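Local coordinates for protein beta-galactosidase (Trichoderma reesei, PDB 3OG2) that probably hydrolyses terminal non-reducing beta-D-galactose residues from beta-D-galactosides, as a secreted glycoprotein of glycoside hydrolase family 35, at residues L728-V742 / F752-Y765. Residues are numbered along the deposited sequence; the frame is centred on the assembly and turned at random. Where two conformers were deposited one is given.
Sequences LFLSTQGGSAFASSV and FTGFDAASAANSSY. With NAG (2-acetamido-2-deoxy-beta-D-glucopyranose), chain F; BMA (beta-D-mannopyranose), chain C; MAN (alpha-D-mannopyranose), chain B; MAN (alpha-D-mannopyranose), chain D.
Phe752 pairs with Ser740 through two backbone hydrogen bonds, and with CG anti to its own backbone N (chi1 174°) its ring reaches Phe738, CE2 lying 3.6 Å from Phe738 CE1. The two rings meet obliquely, their planes inclined by 37°. Ala761 CB covers one face of the Phe752 ring, over its centre, and Gly754 N lies over the opposite one, which holds the ring between the strand at Ala761 and the loop at Gly754 of its own segment. At Gly754 the backbone passes so near Phe738 O that a side chain would collide with it.

The ring of Phe755 lies against the glycan: Ala758 CB sits over the ring centre, while O5 of the chain D mannose meets the edge at CZ, 3.5 Å away. An alanine in place of Phe755 would probably leave Ala758 CB without the ring it packs on and the chain D mannose without its neighbour at the ring edge. Asp756 divides its carboxylate between two sugars, OD1 accepting from O4 of the beta-mannose and OD2 from O6 of the chain B mannose. Ala758 O then receives Ala737 N, and Ser759 O is gripped by both Gly734 N and Gly735 N, the latter on a lone pair.

From Ala760 onward the segment is a strand. Ala761 and Thr732 exchange backbone bonds, as do Ser763 with Leu730 and Tyr765 with Leu728. Asn762, N-glycosylated through ND2, accepts Ser731 OG on OD1 at 2.8 Å, so the linkage amide is tied to the neighbouring strand. A water joins Ser763 OG to Leu730 O and Thr732 OG1. Finally Tyr765 CE2 meets Val742 CG2 at 3.8 Å, bridging to the strand of the facing sheet. The two antiparallel ladders, one in each sheet with hydrogen-bonded loops between them, are consistent with the beta-sandwich of this galactose-binding-like all-beta domain.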
loop_
_atom_site.group_PDB
_atom_site.type_symbol
_atom_site.label_atom_id
_atom_site.label_comp_id
_atom_site.label_asym_id
_atom_site.label_seq_id
_atom_site.Cartn_x
_atom_site.Cartn_y
_atom_site.Cartn_z
ATOM N N LEU A 728 32.437 24.919 19.627
ATOM C CA LEU A 728 31.148 24.287 19.848
ATOM C C LEU A 728 31.122 22.878 19.261
ATOM O O LEU A 728 31.471 22.659 18.094
ATOM C CB LEU A 728 30.077 25.126 19.113
ATOM C CG LEU A 728 28.674 24.523 19.134
ATOM C CD1 LEU A 728 28.148 24.517 20.566
ATOM C CD2 LEU A 728 27.812 25.365 18.179
ATOM N N PHE A 729 30.702 21.927 20.054
ATOM C CA PHE A 729 30.473 20.541 19.660
ATOM C C PHE A 729 28.980 20.390 19.711
ATOM O O PHE A 729 28.385 20.757 20.753
ATOM C CB PHE A 729 31.155 19.561 20.643
ATOM C CG PHE A 729 30.600 18.160 20.500
ATOM C CD1 PHE A 729 30.883 17.447 19.344
ATOM C CD2 PHE A 729 29.830 17.602 21.508
ATOM C CE1 PHE A 729 30.386 16.171 19.205
ATOM C CE2 PHE A 729 29.338 16.313 21.379
ATOM C CZ PHE A 729 29.639 15.599 20.228
ATOM N N LEU A 730 28.377 19.894 18.667
ATOM C CA LEU A 730 26.941 19.694 18.644
ATOM C C LEU A 730 26.562 18.360 18.027
ATOM O O LEU A 730 26.899 18.058 16.896
ATOM C CB LEU A 730 26.384 20.830 17.819
ATOM C CG LEU A 730 24.953 21.169 17.878
ATOM C CD1 LEU A 730 24.429 21.568 19.267
ATOM C CD2 LEU A 730 24.729 22.325 16.891
ATOM N N SER A 731 25.891 17.518 18.797
ATOM C CA SER A 731 25.441 16.215 18.348
ATOM C C SER A 731 23.949 16.276 18.114
ATOM O O SER A 731 23.183 16.514 19.074
ATOM C CB SER A 731 25.854 15.167 19.391
ATOM O OG SER A 731 25.443 13.872 18.985
ATOM N N THR A 732 23.552 16.164 16.850
ATOM C CA THR A 732 22.125 16.242 16.492
ATOM C C THR A 732 21.602 14.928 15.994
ATOM O O THR A 732 22.336 14.058 15.500
ATOM C CB THR A 732 21.868 17.373 15.458
ATOM O OG1 THR A 732 22.694 17.123 14.284
ATOM C CG2 THR A 732 22.182 18.750 16.012
ATOM N N GLN A 733 20.283 14.727 16.084
ATOM C CA GLN A 733 19.698 13.471 15.631
ATOM C C GLN A 733 18.334 13.786 15.056
ATOM O O GLN A 733 17.454 14.337 15.753
ATOM C CB GLN A 733 19.619 12.467 16.782
ATOM C CG GLN A 733 18.934 11.173 16.315
ATOM C CD GLN A 733 19.226 10.033 17.254
ATOM O OE1 GLN A 733 20.274 9.373 17.113
ATOM N NE2 GLN A 733 18.352 9.785 18.238
ATOM N N GLY A 734 18.116 13.404 13.806
ATOM C CA GLY A 734 16.827 13.644 13.162
ATOM C C GLY A 734 16.229 12.425 12.486
ATOM O O GLY A 734 15.187 12.533 11.859
ATOM N N GLY A 735 16.869 11.251 12.577
ATOM C CA GLY A 735 16.386 10.116 11.780
ATOM C C GLY A 735 17.160 10.059 10.457
ATOM O O GLY A 735 17.748 11.079 10.031
ATOM N N SER A 736 17.164 8.904 9.809
ATOM C CA SER A 736 17.908 8.754 8.555
ATOM C C SER A 736 17.579 9.901 7.573
ATOM O O SER A 736 16.425 10.303 7.407
ATOM C CB SER A 736 17.463 7.469 7.856
ATOM O OG SER A 736 17.690 6.362 8.725
ATOM N N ALA A 737 18.644 10.397 6.933
ATOM C CA ALA A 737 18.507 11.427 5.885
ATOM C C ALA A 737 18.076 12.768 6.442
ATOM O O ALA A 737 17.649 13.623 5.655
ATOM C CB ALA A 737 17.580 10.976 4.739
ATOM N N PHE A 738 18.214 13.005 7.747
ATOM C CA PHE A 738 17.928 14.337 8.296
ATOM C C PHE A 738 19.066 15.276 7.920
ATOM O O PHE A 738 20.105 14.880 7.361
ATOM C CB PHE A 738 17.755 14.306 9.827
ATOM C CG PHE A 738 19.050 14.412 10.614
ATOM C CD1 PHE A 738 20.050 13.417 10.564
ATOM C CD2 PHE A 738 19.287 15.552 11.411
ATOM C CE1 PHE A 738 21.222 13.567 11.286
ATOM C CE2 PHE A 738 20.460 15.683 12.143
ATOM C CZ PHE A 738 21.432 14.711 12.066
ATOM N N ALA A 739 18.865 16.556 8.254
ATOM C CA ALA A 739 19.948 17.546 8.164
ATOM C C ALA A 739 19.788 18.518 9.326
ATOM O O ALA A 739 18.723 18.598 9.958
ATOM C CB ALA A 739 19.865 18.369 6.885
ATOM N N SER A 740 20.816 19.301 9.571
ATOM C CA SER A 740 20.720 20.340 10.589
ATOM C C SER A 740 21.564 21.545 10.154
ATOM O O SER A 740 22.577 21.353 9.448
ATOM C CB SER A 740 21.120 19.822 11.956
ATOM O OG SER A 740 22.410 19.249 12.038
ATOM N N SER A 741 21.181 22.724 10.545
ATOM C CA SER A 741 21.894 23.948 10.192
ATOM C C SER A 741 22.020 24.820 11.447
ATOM O O SER A 741 21.108 24.816 12.296
ATOM C CB SER A 741 21.121 24.727 9.133
ATOM O OG SER A 741 21.056 23.990 7.924
ATOM N N VAL A 742 23.098 25.591 11.525
ATOM C CA VAL A 742 23.439 26.379 12.730
ATOM C C VAL A 742 23.789 27.818 12.359
ATOM O O VAL A 742 24.608 28.020 11.447
ATOM C CB VAL A 742 24.633 25.751 13.461
ATOM C CG1 VAL A 742 25.042 26.557 14.700
ATOM C CG2 VAL A 742 24.333 24.274 13.814
ATOM N N PHE A 752 25.089 20.281 8.792
ATOM C CA PHE A 752 25.255 18.863 8.463
ATOM C C PHE A 752 24.301 18.579 7.313
ATOM O O PHE A 752 23.073 18.670 7.514
ATOM C CB PHE A 752 24.917 18.005 9.683
ATOM C CG PHE A 752 24.940 16.542 9.277
ATOM C CD1 PHE A 752 26.129 15.915 8.924
ATOM C CD2 PHE A 752 23.777 15.818 9.260
ATOM C CE1 PHE A 752 26.143 14.581 8.555
ATOM C CE2 PHE A 752 23.767 14.468 8.905
ATOM C CZ PHE A 752 24.973 13.851 8.564
ATOM N N THR A 753 24.856 18.300 6.126
ATOM C CA THR A 753 23.940 18.260 4.979
ATOM C C THR A 753 23.244 16.914 4.755
ATOM O O THR A 753 22.314 16.833 3.943
ATOM C CB THR A 753 24.693 18.681 3.696
ATOM O OG1 THR A 753 25.854 17.862 3.567
ATOM C CG2 THR A 753 25.147 20.123 3.851
ATOM N N GLY A 754 23.654 15.891 5.482
ATOM C CA GLY A 754 22.878 14.657 5.555
ATOM C C GLY A 754 23.265 13.649 4.489
ATOM O O GLY A 754 23.838 13.938 3.428
ATOM N N PHE A 755 22.958 12.395 4.756
ATOM C CA PHE A 755 23.073 11.327 3.766
ATOM C C PHE A 755 22.202 10.154 4.211
ATOM O O PHE A 755 21.748 10.092 5.347
ATOM C CB PHE A 755 24.515 10.932 3.498
ATOM C CG PHE A 755 25.405 10.569 4.664
ATOM C CD1 PHE A 755 26.088 11.559 5.361
ATOM C CD2 PHE A 755 25.566 9.219 5.027
ATOM C CE1 PHE A 755 26.931 11.191 6.409
ATOM C CE2 PHE A 755 26.420 8.839 6.069
ATOM C CZ PHE A 755 27.122 9.835 6.744
ATOM N N ASP A 756 21.976 9.240 3.271
ATOM C CA ASP A 756 20.992 8.169 3.537
ATOM C C ASP A 756 21.297 7.395 4.801
ATOM O O ASP A 756 20.373 7.011 5.549
ATOM C CB ASP A 756 20.889 7.249 2.295
ATOM C CG ASP A 756 22.130 6.464 1.995
ATOM O OD1 ASP A 756 23.254 6.826 2.458
ATOM O OD2 ASP A 756 22.001 5.419 1.286
ATOM N N ALA A 757 22.562 7.131 5.080
ATOM C CA ALA A 757 22.962 6.266 6.188
ATOM C C ALA A 757 23.135 7.014 7.490
ATOM O O ALA A 757 23.516 6.402 8.509
ATOM C CB ALA A 757 24.295 5.595 5.848
ATOM N N ALA A 758 22.907 8.322 7.549
ATOM C CA ALA A 758 23.120 9.022 8.824
ATOM C C ALA A 758 21.801 9.417 9.452
ATOM O O ALA A 758 21.003 10.122 8.819
ATOM C CB ALA A 758 23.938 10.299 8.612
ATOM N N SER A 759 21.599 8.977 10.677
ATOM C CA SER A 759 20.410 9.401 11.433
ATOM C C SER A 759 20.826 10.384 12.514
ATOM O O SER A 759 19.954 10.991 13.171
ATOM C CB SER A 759 19.710 8.190 12.057
ATOM O OG SER A 759 20.656 7.437 12.814
ATOM N N ALA A 760 22.143 10.530 12.737
ATOM C CA ALA A 760 22.614 11.500 13.755
ATOM C C ALA A 760 23.923 12.038 13.222
ATOM O O ALA A 760 24.513 11.443 12.280
ATOM C CB ALA A 760 22.832 10.854 15.100
ATOM N N ALA A 761 24.432 13.100 13.787
ATOM C CA ALA A 761 25.679 13.703 13.351
ATOM C C ALA A 761 26.373 14.394 14.539
ATOM O O ALA A 761 25.731 15.015 15.363
ATOM C CB ALA A 761 25.401 14.678 12.207
ATOM N N ASN A 762 27.680 14.262 14.551
ATOM C CA ASN A 762 28.551 14.997 15.464
ATOM C C ASN A 762 29.167 16.108 14.626
ATOM O O ASN A 762 29.859 15.882 13.632
ATOM C CB ASN A 762 29.615 14.087 16.081
ATOM C CG ASN A 762 28.963 13.169 17.112
ATOM O OD1 ASN A 762 27.980 13.522 17.759
ATOM N ND2 ASN A 762 29.546 12.006 17.199
ATOM N N SER A 763 28.912 17.347 14.996
ATOM C CA SER A 763 29.522 18.461 14.302
ATOM C C SER A 763 30.338 19.306 15.256
ATOM O O SER A 763 29.986 19.533 16.412
ATOM C CB SER A 763 28.398 19.298 13.692
ATOM O OG SER A 763 27.541 18.503 12.860
ATOM N N SER A 764 31.444 19.840 14.762
ATOM C CA SER A 764 32.280 20.741 15.521
ATOM C C SER A 764 32.451 22.047 14.774
ATOM O O SER A 764 32.811 22.035 13.597
ATOM C CB SER A 764 33.636 20.052 15.734
ATOM O OG SER A 764 33.429 18.928 16.633
ATOM N N TYR A 765 32.204 23.155 15.442
ATOM C CA TYR A 765 32.252 24.448 14.815
ATOM C C TYR A 765 33.064 25.390 15.680
ATOM O O TYR A 765 33.085 25.295 16.912
ATOM C CB TYR A 765 30.821 24.991 14.668
ATOM C CG TYR A 765 29.853 24.187 13.821
ATOM C CD1 TYR A 765 30.039 24.023 12.436
ATOM C CD2 TYR A 765 28.725 23.558 14.342
ATOM C CE1 TYR A 765 29.167 23.288 11.631
ATOM C CE2 TYR A 765 27.830 22.811 13.558
ATOM C CZ TYR A 765 28.055 22.686 12.203
ATOM O OH TYR A 765 27.168 21.934 11.427
HETATM C C1 NAG F . 29.224 11.238 18.268
HETATM C C2 NAG F . 28.894 9.855 17.718
HETATM C C3 NAG F . 28.604 8.892 18.868
HETATM C C4 NAG F . 29.665 8.961 19.971
HETATM C C5 NAG F . 29.994 10.416 20.356
HETATM C C6 NAG F . 31.159 10.502 21.338
HETATM C C7 NAG F . 27.903 9.709 15.497
HETATM C C8 NAG F . 26.735 9.871 14.584
HETATM N N2 NAG F . 27.753 9.843 16.820
HETATM O O3 NAG F . 28.550 7.609 18.254
HETATM O O4 NAG F . 29.303 8.298 21.154
HETATM O O5 NAG F . 30.341 11.091 19.155
HETATM O O6 NAG F . 30.991 11.622 22.196
HETATM O O7 NAG F . 28.991 9.681 14.967
HETATM C C1 BMA C . 24.979 7.778 -1.483
HETATM C C2 BMA C . 25.367 6.300 -1.602
HETATM C C3 BMA C . 25.331 5.740 -0.184
HETATM C C4 BMA C . 26.161 6.584 0.788
HETATM C C5 BMA C . 25.800 8.095 0.687
HETATM C C6 BMA C . 26.831 8.933 1.456
HETATM O O2 BMA C . 26.713 6.248 -2.142
HETATM O O3 BMA C . 25.811 4.399 -0.050
HETATM O O4 BMA C . 25.829 6.177 2.146
HETATM O O5 BMA C . 25.954 8.470 -0.697
HETATM O O6 BMA C . 28.138 8.583 0.944
HETATM C C1 MAN B . 21.941 -0.192 3.395
HETATM C C2 MAN B . 20.666 -0.655 4.104
HETATM C C3 MAN B . 19.513 0.332 3.772
HETATM C C4 MAN B . 19.941 1.777 4.035
HETATM C C5 MAN B . 21.302 2.099 3.433
HETATM C C6 MAN B . 21.855 3.451 3.960
HETATM O O2 MAN B . 20.883 -0.746 5.509
HETATM O O3 MAN B . 18.499 -0.076 4.675
HETATM O O4 MAN B . 19.078 2.804 3.623
HETATM O O5 MAN B . 22.263 1.129 3.821
HETATM O O6 MAN B . 23.059 3.607 3.204
HETATM C C1 MAN D . 30.183 8.895 9.793
HETATM C C2 MAN D . 30.383 8.613 11.291
HETATM C C3 MAN D . 30.163 7.082 11.464
HETATM C C4 MAN D . 28.657 6.845 11.226
HETATM C C5 MAN D . 28.274 7.339 9.845
HETATM C C6 MAN D . 26.756 7.452 9.713
HETATM O O2 MAN D . 29.307 9.228 11.998
HETATM O O3 MAN D . 30.386 6.769 12.826
HETATM O O4 MAN D . 28.370 5.466 11.377
HETATM O O5 MAN D . 28.854 8.559 9.442
HETATM O O6 MAN D . 26.261 8.287 10.773
HETATM O O HOH W 1 25.332 18.231 14.486
HETATM O O HOH W 2 19.889 7.407 15.415
HETATM O O HOH W 3 20.215 5.857 8.713
HETATM O O HOH W 4 21.450 12.471 7.266
HETATM O O HOH W 5 24.600 20.746 13.128
#